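Local coordinates for protein 432aa long hypothetical deoxyribodipyrimidine photolyase (Sulfolobus tokodaii, PDB 2E0I) that probably repairs cyclobutane pyrimidine dimers in DNA using light, with one FAD in the catalytic domain and a second FAD as a likely light-harvesting cofactor, at residues F87-I93 with C114-E120; V320-F324 with R417-V421; D201-R205 with E239-E243. All coordinates share one frame; numbering follows the deposited sequence.

Contact 1: F87-I93 with C114-E120; sequences FNKVDAI and CEENGIE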
loop_
_atom_site.group_PDB
_atom_site.type_symbol
_atom_site.label_atom_id
_atom_site.label_comp_id
_atom_site.label_asym_id
_atom_site.label_seq_id
_atom_site.Cartn_x
_atom_site.Cartn_y
_atom_site.Cartn_z
ATOM N N PHE A 87 30.109 -1.991 3.830
ATOM C CA PHE A 87 30.443 -0.743 3.143
ATOM C C PHE A 87 31.341 0.259 3.868
ATOM O O PHE A 87 31.481 1.396 3.433
ATOM C CB PHE A 87 29.151 -0.033 2.731
ATOM C CG PHE A 87 28.098 -0.950 2.173
ATOM C CD1 PHE A 87 28.437 -1.996 1.315
ATOM C CD2 PHE A 87 26.762 -0.754 2.487
ATOM C CE1 PHE A 87 27.460 -2.829 0.781
ATOM C CE2 PHE A 87 25.779 -1.582 1.953
ATOM C CZ PHE A 87 26.134 -2.620 1.100
ATOM N N ASN A 88 31.951 -0.152 4.967
ATOM C CA ASN A 88 32.813 0.742 5.726
ATOM C C ASN A 88 33.882 1.473 4.898
ATOM O O ASN A 88 34.371 2.527 5.316
ATOM C CB ASN A 88 33.474 -0.038 6.870
ATOM C CG ASN A 88 33.885 -1.438 6.451
ATOM O OD1 ASN A 88 34.719 -1.616 5.558
ATOM N ND2 ASN A 88 33.288 -2.445 7.085
ATOM N N LYS A 89 34.237 0.948 3.726
ATOM C CA LYS A 89 35.270 1.605 2.923
ATOM C C LYS A 89 34.794 2.358 1.678
ATOM O O LYS A 89 35.611 2.853 0.897
ATOM C CB LYS A 89 36.337 0.588 2.516
ATOM C CG LYS A 89 37.096 -0.031 3.692
ATOM C CD LYS A 89 38.263 -0.905 3.216
ATOM C CE LYS A 89 37.816 -2.016 2.263
ATOM N NZ LYS A 89 36.846 -2.962 2.895
ATOM N N VAL A 90 33.479 2.449 1.494
ATOM C CA VAL A 90 32.910 3.140 0.339
ATOM C C VAL A 90 32.908 4.645 0.623
ATOM O O VAL A 90 32.973 5.059 1.783
ATOM C CB VAL A 90 31.464 2.649 0.067
ATOM C CG1 VAL A 90 30.477 3.405 0.945
ATOM C CG2 VAL A 90 31.130 2.801 -1.401
ATOM N N ASP A 91 32.826 5.460 -0.423
ATOM C CA ASP A 91 32.840 6.921 -0.273
ATOM C C ASP A 91 31.553 7.535 0.235
ATOM O O ASP A 91 31.542 8.287 1.218
ATOM C CB ASP A 91 33.174 7.574 -1.604
ATOM C CG ASP A 91 34.647 7.567 -1.891
ATOM O OD1 ASP A 91 35.346 6.612 -1.454
ATOM O OD2 ASP A 91 35.097 8.522 -2.565
ATOM N N ALA A 92 30.467 7.230 -0.465
ATOM C CA ALA A 92 29.159 7.750 -0.115
ATOM C C ALA A 92 28.088 6.688 -0.324
ATOM O O ALA A 92 28.309 5.666 -0.982
ATOM C CB ALA A 92 28.853 8.986 -0.963
ATOM N N ILE A 93 26.926 6.943 0.264
ATOM C CA ILE A 93 25.780 6.055 0.156
ATOM C C ILE A 93 24.576 6.926 -0.162
ATOM O O ILE A 93 24.299 7.890 0.555
ATOM C CB ILE A 93 25.538 5.299 1.479
ATOM C CG1 ILE A 93 26.623 4.226 1.673
ATOM C CG2 ILE A 93 24.140 4.703 1.483
ATOM C CD1 ILE A 93 26.516 3.475 2.985
ATOM N N CYS A 114 27.627 5.795 9.210
ATOM C CA CYS A 114 28.312 6.476 8.120
ATOM C C CYS A 114 29.291 7.534 8.579
ATOM O O CYS A 114 30.376 7.675 8.008
ATOM C CB CYS A 114 27.300 7.100 7.171
ATOM S SG CYS A 114 26.697 5.925 5.949
ATOM N N GLU A 115 28.903 8.281 9.604
ATOM C CA GLU A 115 29.754 9.326 10.159
ATOM C C GLU A 115 31.002 8.731 10.819
ATOM O O GLU A 115 32.093 9.292 10.731
ATOM C CB GLU A 115 28.954 10.145 11.173
ATOM C CG GLU A 115 27.940 11.077 10.527
ATOM C CD GLU A 115 26.918 11.616 11.513
ATOM O OE1 GLU A 115 27.284 11.873 12.685
ATOM O OE2 GLU A 115 25.746 11.792 11.109
ATOM N N GLU A 116 30.833 7.586 11.466
ATOM C CA GLU A 116 31.930 6.917 12.139
ATOM C C GLU A 116 32.718 6.032 11.197
ATOM O O GLU A 116 33.239 5.004 11.610
ATOM C CB GLU A 116 31.386 6.063 13.278
ATOM C CG GLU A 116 30.572 6.847 14.286
ATOM C CD GLU A 116 30.152 5.999 15.478
ATOM O OE1 GLU A 116 29.376 5.034 15.281
ATOM O OE2 GLU A 116 30.603 6.298 16.612
ATOM N N ASN A 117 32.797 6.416 9.930
ATOM C CA ASN A 117 33.530 5.626 8.949
ATOM C C ASN A 117 33.911 6.522 7.803
ATOM O O ASN A 117 34.568 6.095 6.851
ATOM C CB ASN A 117 32.671 4.474 8.432
ATOM C CG ASN A 117 32.706 3.268 9.344
ATOM O OD1 ASN A 117 33.633 2.456 9.284
ATOM N ND2 ASN A 117 31.693 3.150 10.210
ATOM N N GLY A 118 33.481 7.772 7.905
ATOM C CA GLY A 118 33.783 8.743 6.874
ATOM C C GLY A 118 33.038 8.530 5.570
ATOM O O GLY A 118 33.551 8.856 4.495
ATOM N N ILE A 119 31.831 7.981 5.664
ATOM C CA ILE A 119 31.020 7.733 4.481
ATOM C C ILE A 119 29.953 8.805 4.419
ATOM O O ILE A 119 29.241 9.025 5.393
ATOM C CB ILE A 119 30.330 6.365 4.554
ATOM C CG1 ILE A 119 31.380 5.272 4.760
ATOM C CG2 ILE A 119 29.527 6.116 3.278
ATOM C CD1 ILE A 119 30.787 3.892 4.999
ATOM N N GLU A 120 29.846 9.483 3.285
ATOM C CA GLU A 120 28.826 10.512 3.165
ATOM C C GLU A 120 27.459 9.838 2.947
ATOM O O GLU A 120 27.324 8.950 2.105
ATOM C CB GLU A 120 29.156 11.447 2.004
ATOM C CG GLU A 120 28.642 12.848 2.237
ATOM C CD GLU A 120 28.818 13.761 1.038
ATOM O OE1 GLU A 120 28.348 14.925 1.110
ATOM O OE2 GLU A 120 29.422 13.316 0.025
#
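I119 lays its branched side chain across V90 and I93, its methyl CG2 lying 3.7 Å from V90 CG1 and 3.8 Å from I93 CG1. The V90 and I119 side chains meet at about a right angle. With CG1 anti to its carbonyl carbon (chi1 -56°) and the chain extended beyond, I119 sends CD1 the other way, over the F87-V90 turn, to 3.8 Å from N88 CA. That type I turn is closed by V90 N bonding to F87 O. I93 CD1 touches C114 SG at 3.8 Å, tying the end of helix 101-115 to the start of the strand beside it. Between these side chains the backbones pair as parallel strands, A92 opposite E120: E120 N donates to a lone pair of D91 O in the carbonyl plane (2.9 Å, 160°), and I93 N to E120 O (2.8 Å) almost in line with the C=O bond. A92 CB and E120 CB stand on the same face of the sheet. The pairing belongs to the beta-alpha-beta unit of strand 92-96, helix 101-115 and strand 120-124, at the margin of the five-stranded parallel sheet in the N-terminal alpha/beta domain of photolyases. Strand 2-7 takes the other side of 92-96, through backbone bonds of D91 with D2 and A92 with I4. Near the surface N117 OD1 comes to 3.5 Å from N88 CB, while the two amide nitrogens turn back to the preceding helices, N88 ND2 to S84 O and N117 ND2 to V113 O.

Contact 2: V320-F324 with R417-V421; sequences VKVLF and RVNYV
R417 curls round the carbonyl of V322. Its chain bends at chi2 (-72°) and again at chi3 (-55°), which brings NE back to a weak hydrogen bond with V322 O (2.9 Å), while R417 CB and CG lie against the same oxygen. One turn on, V421 packs against the CD1 side of F324: its CG1 and CG2 both stand 3.6 Å from F324 CD1, the two side chains sliding past each other in opposite directions. Y420 reaches the far part of that ring, turning its edge toward the face of F324 in an offset edge-to-face pair, with centroids 6.0 Å apart and planes at 89°. V322 CG2 and V418 CG2 meet at 3.6 Å, and beside them V418 CA makes a CH...O contact with K321 O (3.4 Å). K321 O and V322 O, near the end of helix 309-322, thus face R417, V418 and V421. F324 adopts a positive phi just after that helix, and this bend presents its ring to Y420 and V421; a backbone bond with N276 holds F324 in place. In the next shell E275 forms a salt bridge with R417 NH2, helping to fix the rotation of the guanidinium, and K321 directs NZ away to S355 OG and R363 O and makes a cation-pi contact with F362. The contact packs helix 414-427 against the last turn of helix 309-322 and the residues that follow, in the all-helical FAD-binding domain, with helix 278-286 covering the neighbouring side through Y280 and W284 against L323, and Y280 also against R417.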
loop_
_atom_site.group_PDB
_atom_site.type_symbol
_atom_site.label_atom_id
_atom_site.label_comp_id
_atom_site.label_asym_id
_atom_site.label_seq_id
_atom_site.Cartn_x
_atom_site.Cartn_y
_atom_site.Cartn_z
ATOM N N VAL A 320 -15.524 -2.384 11.473
ATOM C CA VAL A 320 -15.454 -1.438 12.560
ATOM C C VAL A 320 -16.788 -0.960 13.106
ATOM O O VAL A 320 -17.045 -1.057 14.307
ATOM C CB VAL A 320 -14.614 -0.215 12.154
ATOM C CG1 VAL A 320 -14.484 0.731 13.326
ATOM C CG2 VAL A 320 -13.239 -0.666 11.678
ATOM N N LYS A 321 -17.639 -0.448 12.224
ATOM C CA LYS A 321 -18.927 0.092 12.638
ATOM C C LYS A 321 -20.109 -0.861 12.683
ATOM O O LYS A 321 -21.217 -0.446 12.994
ATOM C CB LYS A 321 -19.260 1.313 11.777
ATOM C CG LYS A 321 -18.328 2.470 12.084
ATOM C CD LYS A 321 -18.595 3.690 11.237
ATOM C CE LYS A 321 -17.636 4.816 11.611
ATOM N NZ LYS A 321 -17.799 6.017 10.731
ATOM N N VAL A 322 -19.888 -2.136 12.394
ATOM C CA VAL A 322 -20.984 -3.091 12.441
ATOM C C VAL A 322 -20.630 -4.270 13.329
ATOM O O VAL A 322 -21.424 -4.662 14.165
ATOM C CB VAL A 322 -21.375 -3.578 11.015
ATOM C CG1 VAL A 322 -22.381 -4.711 11.094
ATOM C CG2 VAL A 322 -21.983 -2.424 10.231
ATOM N N LEU A 323 -19.439 -4.833 13.165
ATOM C CA LEU A 323 -19.040 -5.967 13.995
ATOM C C LEU A 323 -18.345 -5.425 15.233
ATOM O O LEU A 323 -17.951 -6.179 16.126
ATOM C CB LEU A 323 -18.097 -6.906 13.227
ATOM C CG LEU A 323 -18.639 -7.581 11.961
ATOM C CD1 LEU A 323 -17.567 -8.447 11.352
ATOM C CD2 LEU A 323 -19.858 -8.419 12.291
ATOM N N PHE A 324 -18.200 -4.104 15.263
ATOM C CA PHE A 324 -17.568 -3.387 16.364
ATOM C C PHE A 324 -16.208 -3.982 16.793
ATOM O O PHE A 324 -15.976 -4.293 17.972
ATOM C CB PHE A 324 -18.554 -3.318 17.539
ATOM C CG PHE A 324 -18.228 -2.257 18.555
ATOM C CD1 PHE A 324 -17.725 -1.021 18.162
ATOM C CD2 PHE A 324 -18.450 -2.489 19.917
ATOM C CE1 PHE A 324 -17.445 -0.032 19.109
ATOM C CE2 PHE A 324 -18.173 -1.502 20.875
ATOM C CZ PHE A 324 -17.671 -0.275 20.470
ATOM N N ARG A 417 -26.617 -2.597 15.176
ATOM C CA ARG A 417 -25.205 -2.498 15.528
ATOM C C ARG A 417 -24.661 -1.088 15.293
ATOM O O ARG A 417 -24.116 -0.473 16.199
ATOM C CB ARG A 417 -24.375 -3.491 14.702
ATOM C CG ARG A 417 -24.794 -4.957 14.802
ATOM C CD ARG A 417 -24.440 -5.583 16.134
ATOM N NE ARG A 417 -23.025 -5.441 16.451
ATOM C CZ ARG A 417 -22.359 -6.250 17.274
ATOM N NH1 ARG A 417 -22.985 -7.266 17.857
ATOM N NH2 ARG A 417 -21.070 -6.038 17.524
ATOM N N VAL A 418 -24.809 -0.586 14.067
ATOM C CA VAL A 418 -24.314 0.743 13.718
ATOM C C VAL A 418 -24.806 1.799 14.692
ATOM O O VAL A 418 -24.066 2.720 15.032
ATOM C CB VAL A 418 -24.736 1.165 12.290
ATOM C CG1 VAL A 418 -24.189 2.548 11.985
ATOM C CG2 VAL A 418 -24.209 0.180 11.268
ATOM N N ASN A 419 -26.054 1.672 15.135
ATOM C CA ASN A 419 -26.613 2.629 16.084
ATOM C C ASN A 419 -25.911 2.508 17.423
ATOM O O ASN A 419 -25.591 3.512 18.057
ATOM C CB ASN A 419 -28.112 2.402 16.264
ATOM C CG ASN A 419 -28.913 2.872 15.070
ATOM O OD1 ASN A 419 -28.799 4.019 14.650
ATOM N ND2 ASN A 419 -29.729 1.988 14.520
ATOM N N TYR A 420 -25.669 1.274 17.850
ATOM C CA TYR A 420 -24.992 1.053 19.113
ATOM C C TYR A 420 -23.558 1.566 19.047
ATOM O O TYR A 420 -23.101 2.275 19.939
ATOM C CB TYR A 420 -24.992 -0.430 19.484
ATOM C CG TYR A 420 -24.184 -0.680 20.729
ATOM C CD1 TYR A 420 -22.889 -1.183 20.652
ATOM C CD2 TYR A 420 -24.680 -0.326 21.983
ATOM C CE1 TYR A 420 -22.105 -1.320 21.794
ATOM C CE2 TYR A 420 -23.908 -0.461 23.128
ATOM C CZ TYR A 420 -22.620 -0.957 23.029
ATOM O OH TYR A 420 -21.851 -1.088 24.163
ATOM N N VAL A 421 -22.850 1.215 17.980
ATOM C CA VAL A 421 -21.469 1.645 17.832
ATOM C C VAL A 421 -21.383 3.161 17.873
ATOM O O VAL A 421 -20.490 3.720 18.498
ATOM C CB VAL A 421 -20.848 1.133 16.515
ATOM C CG1 VAL A 421 -19.423 1.645 16.388
ATOM C CG2 VAL A 421 -20.868 -0.394 16.483
#

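Contact 3: D201-R205 with E239-E243; sequences DFRRR and EFVRE. With FAD (flavin-adenine dinucleotide), chain E.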
loop_
_atom_site.group_PDB
_atom_site.type_symbol
_atom_site.label_atom_id
_atom_site.label_comp_id
_atom_site.label_asym_id
_atom_site.label_seq_id
_atom_site.Cartn_x
_atom_site.Cartn_y
_atom_site.Cartn_z
ATOM N N ASP A 201 -12.920 3.482 -17.908
ATOM C CA ASP A 201 -13.877 4.528 -17.590
ATOM C C ASP A 201 -13.770 4.744 -16.076
ATOM O O ASP A 201 -14.517 4.157 -15.294
ATOM C CB ASP A 201 -15.295 4.101 -17.967
ATOM C CG ASP A 201 -16.308 5.254 -17.865
ATOM O OD1 ASP A 201 -15.916 6.388 -17.474
ATOM O OD2 ASP A 201 -17.501 5.018 -18.183
ATOM N N PHE A 202 -12.825 5.589 -15.678
ATOM C CA PHE A 202 -12.574 5.883 -14.275
ATOM C C PHE A 202 -13.823 6.363 -13.550
ATOM O O PHE A 202 -13.919 6.300 -12.328
ATOM C CB PHE A 202 -11.467 6.920 -14.171
ATOM C CG PHE A 202 -10.683 6.828 -12.909
ATOM C CD1 PHE A 202 -10.173 5.604 -12.489
ATOM C CD2 PHE A 202 -10.436 7.961 -12.144
ATOM C CE1 PHE A 202 -9.432 5.508 -11.332
ATOM C CE2 PHE A 202 -9.693 7.874 -10.978
ATOM C CZ PHE A 202 -9.189 6.642 -10.573
ATOM N N ARG A 203 -14.775 6.847 -14.327
ATOM C CA ARG A 203 -16.052 7.314 -13.820
ATOM C C ARG A 203 -16.777 6.197 -13.089
ATOM O O ARG A 203 -17.379 6.409 -12.052
ATOM C CB ARG A 203 -16.910 7.774 -14.990
ATOM C CG ARG A 203 -16.601 9.165 -15.448
ATOM C CD ARG A 203 -17.439 10.105 -14.631
ATOM N NE ARG A 203 -18.846 9.732 -14.760
ATOM C CZ ARG A 203 -19.810 10.137 -13.939
ATOM N NH1 ARG A 203 -19.522 10.937 -12.911
ATOM N NH2 ARG A 203 -21.064 9.745 -14.151
ATOM N N ARG A 204 -16.721 5.001 -13.647
ATOM C CA ARG A 204 -17.394 3.866 -13.045
ATOM C C ARG A 204 -16.426 2.994 -12.251
ATOM O O ARG A 204 -16.586 1.773 -12.168
ATOM C CB ARG A 204 -18.076 3.049 -14.143
ATOM C CG ARG A 204 -19.136 3.832 -14.907
ATOM C CD ARG A 204 -19.875 2.953 -15.901
ATOM N NE ARG A 204 -20.596 1.853 -15.259
ATOM C CZ ARG A 204 -21.627 2.004 -14.428
ATOM N NH1 ARG A 204 -22.074 3.215 -14.125
ATOM N NH2 ARG A 204 -22.218 0.942 -13.898
ATOM N N ARG A 205 -15.434 3.633 -11.645
ATOM C CA ARG A 205 -14.429 2.904 -10.892
ATOM C C ARG A 205 -14.965 2.230 -9.637
ATOM O O ARG A 205 -14.259 1.442 -9.013
ATOM C CB ARG A 205 -13.265 3.833 -10.532
ATOM C CG ARG A 205 -13.517 4.775 -9.371
ATOM C CD ARG A 205 -12.272 5.601 -9.066
ATOM N NE ARG A 205 -12.363 6.925 -9.664
ATOM C CZ ARG A 205 -12.977 7.960 -9.100
ATOM N NH1 ARG A 205 -13.545 7.831 -7.914
ATOM N NH2 ARG A 205 -13.047 9.121 -9.731
ATOM N N GLU A 239 -9.838 13.404 -12.135
ATOM C CA GLU A 239 -10.242 12.416 -11.131
ATOM C C GLU A 239 -9.083 11.539 -10.662
ATOM O O GLU A 239 -8.901 11.311 -9.459
ATOM C CB GLU A 239 -11.337 11.507 -11.685
ATOM C CG GLU A 239 -12.676 12.171 -11.946
ATOM C CD GLU A 239 -13.320 12.706 -10.682
ATOM O OE1 GLU A 239 -13.066 13.883 -10.332
ATOM O OE2 GLU A 239 -14.073 11.946 -10.033
ATOM N N PHE A 240 -8.313 11.039 -11.622
ATOM C CA PHE A 240 -7.180 10.181 -11.322
ATOM C C PHE A 240 -6.070 10.947 -10.620
ATOM O O PHE A 240 -5.466 10.446 -9.662
ATOM C CB PHE A 240 -6.642 9.565 -12.607
ATOM C CG PHE A 240 -5.428 8.710 -12.406
ATOM C CD1 PHE A 240 -5.555 7.384 -12.015
ATOM C CD2 PHE A 240 -4.150 9.241 -12.593
ATOM C CE1 PHE A 240 -4.437 6.599 -11.813
ATOM C CE2 PHE A 240 -3.017 8.465 -12.393
ATOM C CZ PHE A 240 -3.161 7.140 -12.001
ATOM N N VAL A 241 -5.791 12.156 -11.097
ATOM C CA VAL A 241 -4.747 12.969 -10.486
ATOM C C VAL A 241 -5.099 13.362 -9.042
ATOM O O VAL A 241 -4.225 13.391 -8.173
ATOM C CB VAL A 241 -4.464 14.242 -11.313
ATOM C CG1 VAL A 241 -3.423 15.094 -10.622
ATOM C CG2 VAL A 241 -3.959 13.857 -12.678
ATOM N N ARG A 242 -6.369 13.651 -8.772
ATOM C CA ARG A 242 -6.740 14.027 -7.417
ATOM C C ARG A 242 -6.556 12.821 -6.509
ATOM O O ARG A 242 -6.101 12.954 -5.372
ATOM C CB ARG A 242 -8.193 14.505 -7.345
ATOM C CG ARG A 242 -8.493 15.392 -6.130
ATOM C CD ARG A 242 -9.984 15.657 -5.976
ATOM N NE ARG A 242 -10.693 14.402 -5.804
ATOM C CZ ARG A 242 -11.490 13.814 -6.694
ATOM N NH1 ARG A 242 -12.050 12.650 -6.381
ATOM N NH2 ARG A 242 -11.757 14.377 -7.868
ATOM N N GLU A 243 -6.901 11.639 -7.004
ATOM C CA GLU A 243 -6.750 10.461 -6.177
ATOM C C GLU A 243 -5.287 10.106 -5.969
ATOM O O GLU A 243 -4.911 9.534 -4.956
ATOM C CB GLU A 243 -7.560 9.295 -6.757
ATOM C CG GLU A 243 -8.971 9.253 -6.143
ATOM C CD GLU A 243 -9.908 8.239 -6.777
ATOM O OE1 GLU A 243 -9.492 7.066 -6.973
ATOM O OE2 GLU A 243 -11.072 8.624 -7.062
HETATM P PA FAD E . -7.856 3.040 -8.761
HETATM O O1A FAD E . -7.674 2.544 -10.144
HETATM O O2A FAD E . -8.987 3.875 -8.300
HETATM O O5B FAD E . -6.735 4.190 -8.875
HETATM C C5B FAD E . -6.773 5.363 -8.058
HETATM C C4B FAD E . -5.370 5.680 -7.537
HETATM O O4B FAD E . -5.373 6.847 -6.697
HETATM C C3B FAD E . -4.865 4.516 -6.682
HETATM O O3B FAD E . -4.067 3.658 -7.503
HETATM C C2B FAD E . -3.944 5.254 -5.714
HETATM O O2B FAD E . -2.738 5.628 -6.383
HETATM C C1B FAD E . -4.793 6.493 -5.428
HETATM N N9A FAD E . -5.877 6.210 -4.457
HETATM C C8A FAD E . -7.146 5.917 -4.735
HETATM N N7A FAD E . -7.841 5.820 -3.603
HETATM C C5A FAD E . -7.007 6.050 -2.593
HETATM C C6A FAD E . -7.132 6.087 -1.208
HETATM N N6A FAD E . -8.307 5.883 -0.622
HETATM N N1A FAD E . -6.046 6.341 -0.462
HETATM C C2A FAD E . -4.864 6.560 -1.014
HETATM N N3A FAD E . -4.711 6.539 -2.326
HETATM C C4A FAD E . -5.752 6.290 -3.135
HETATM N N1 FAD E . -3.867 1.761 -1.054
HETATM C C2 FAD E . -2.542 1.306 -1.042
HETATM O O2 FAD E . -1.792 1.537 -1.988
HETATM N N3 FAD E . -2.079 0.534 0.030
HETATM C C4 FAD E . -2.950 0.216 1.079
HETATM O O4 FAD E . -2.528 -0.413 2.047
HETATM C C4X FAD E . -4.269 0.657 1.053
HETATM N N5 FAD E . -5.150 0.256 2.065
HETATM C C5X FAD E . -6.476 0.708 2.065
HETATM C C6 FAD E . -7.327 0.310 3.091
HETATM C C7 FAD E . -8.636 0.779 3.123
HETATM C C7M FAD E . -9.542 0.350 4.280
HETATM C C8 FAD E . -9.091 1.639 2.125
HETATM C C8M FAD E . -10.518 2.194 2.148
HETATM C C9 FAD E . -8.232 2.029 1.102
HETATM C C9A FAD E . -6.916 1.574 1.065
HETATM N N10 FAD E . -6.031 1.978 0.049
HETATM C C10 FAD E . -4.737 1.434 -0.005
HETATM C "C1'" FAD E . -6.471 2.946 -0.989
HETATM C "C2'" FAD E . -7.094 2.391 -2.273
HETATM O "O2'" FAD E . -8.175 1.508 -1.965
HETATM C "C3'" FAD E . -6.071 1.682 -3.164
HETATM O "O3'" FAD E . -4.974 2.564 -3.419
HETATM C "C4'" FAD E . -6.687 1.276 -4.504
HETATM O "O4'" FAD E . -7.822 0.432 -4.291
HETATM C "C5'" FAD E . -5.668 0.540 -5.376
HETATM O "O5'" FAD E . -6.268 0.070 -6.589
HETATM P P FAD E . -6.177 0.913 -7.958
HETATM O O1P FAD E . -4.760 1.283 -8.172
HETATM O O2P FAD E . -6.859 0.119 -9.004
HETATM O O3P FAD E . -7.024 2.246 -7.630
#
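R205 pairs through its guanidinium with E239 and E243 of helix 238-256. From CB the chain turns to a CG set between the backbone N and the carbonyl carbon (chi1 78°), a torsion that swings CD to 3.8 Å from the phosphate oxygen O2A of FAD and equally far from E243 OE1. A bend at chi3 then places NE over the centre of the F202 ring, on one face. Beyond CZ the guanidinium divides between the two acids, one helical turn apart. NH2 forms a weak hydrogen-bonded salt bridge with E239 OE2 (3.0 Å), which comes in at the guanidinium's edge, and NH1 pairs by charge with E243, whose carboxylate lies over a guanidinium face; the exact place of E243 OE2 is doubtful. E239 is shared further, R242 NH2 giving its other oxygen, OE1, a bond of 2.8 Å from above the carboxylate plane. This salt-bridge network borders the FAD pocket of the helical photolyase domain, where the cofactor folds back so that its adenine lies near the flavin. Replacing R205 by a leucine would probably leave E243 without its charged partner here and E239 with only R242 of this network, and would lose the NE over the F202 face. Under the arginine, F202 puts CD2 at 3.7 Å from E239 CB and CE2 against F240 CA, while the edge of F240 turns toward the F202 face (centroids 5.8 Å apart, planes at 64°). F202 CE1 borders FAD O2A at 3.5 Å, and E243 CB lies 3.3 Å from the ribose oxygen O4B of FAD. Y214, whose backbone N is hydrogen-bonded to FAD, packs on both phenylalanines.

Overall arrangement
Contacts 2 and 3 are buried and belong to the helical, FAD-binding part of the chain, whereas contact 1 is only partly buried, at the rim of the alpha/beta domain on the opposite side of the chain's centre. No helix or strand is shared among the three. Their chemistry follows their place: contact 1 relies on parallel-strand backbone bonds with aliphatic cover; contact 2 joins apolar and aromatic side chains to an arginine at a helix end; contact 3 joins a loop to a helix by charge pairs and is the one whose segments touch FAD. Centres of contacts 2 and 3 are about 30 Å apart, and contact 1 lies about 54 and 45 Å from theirs.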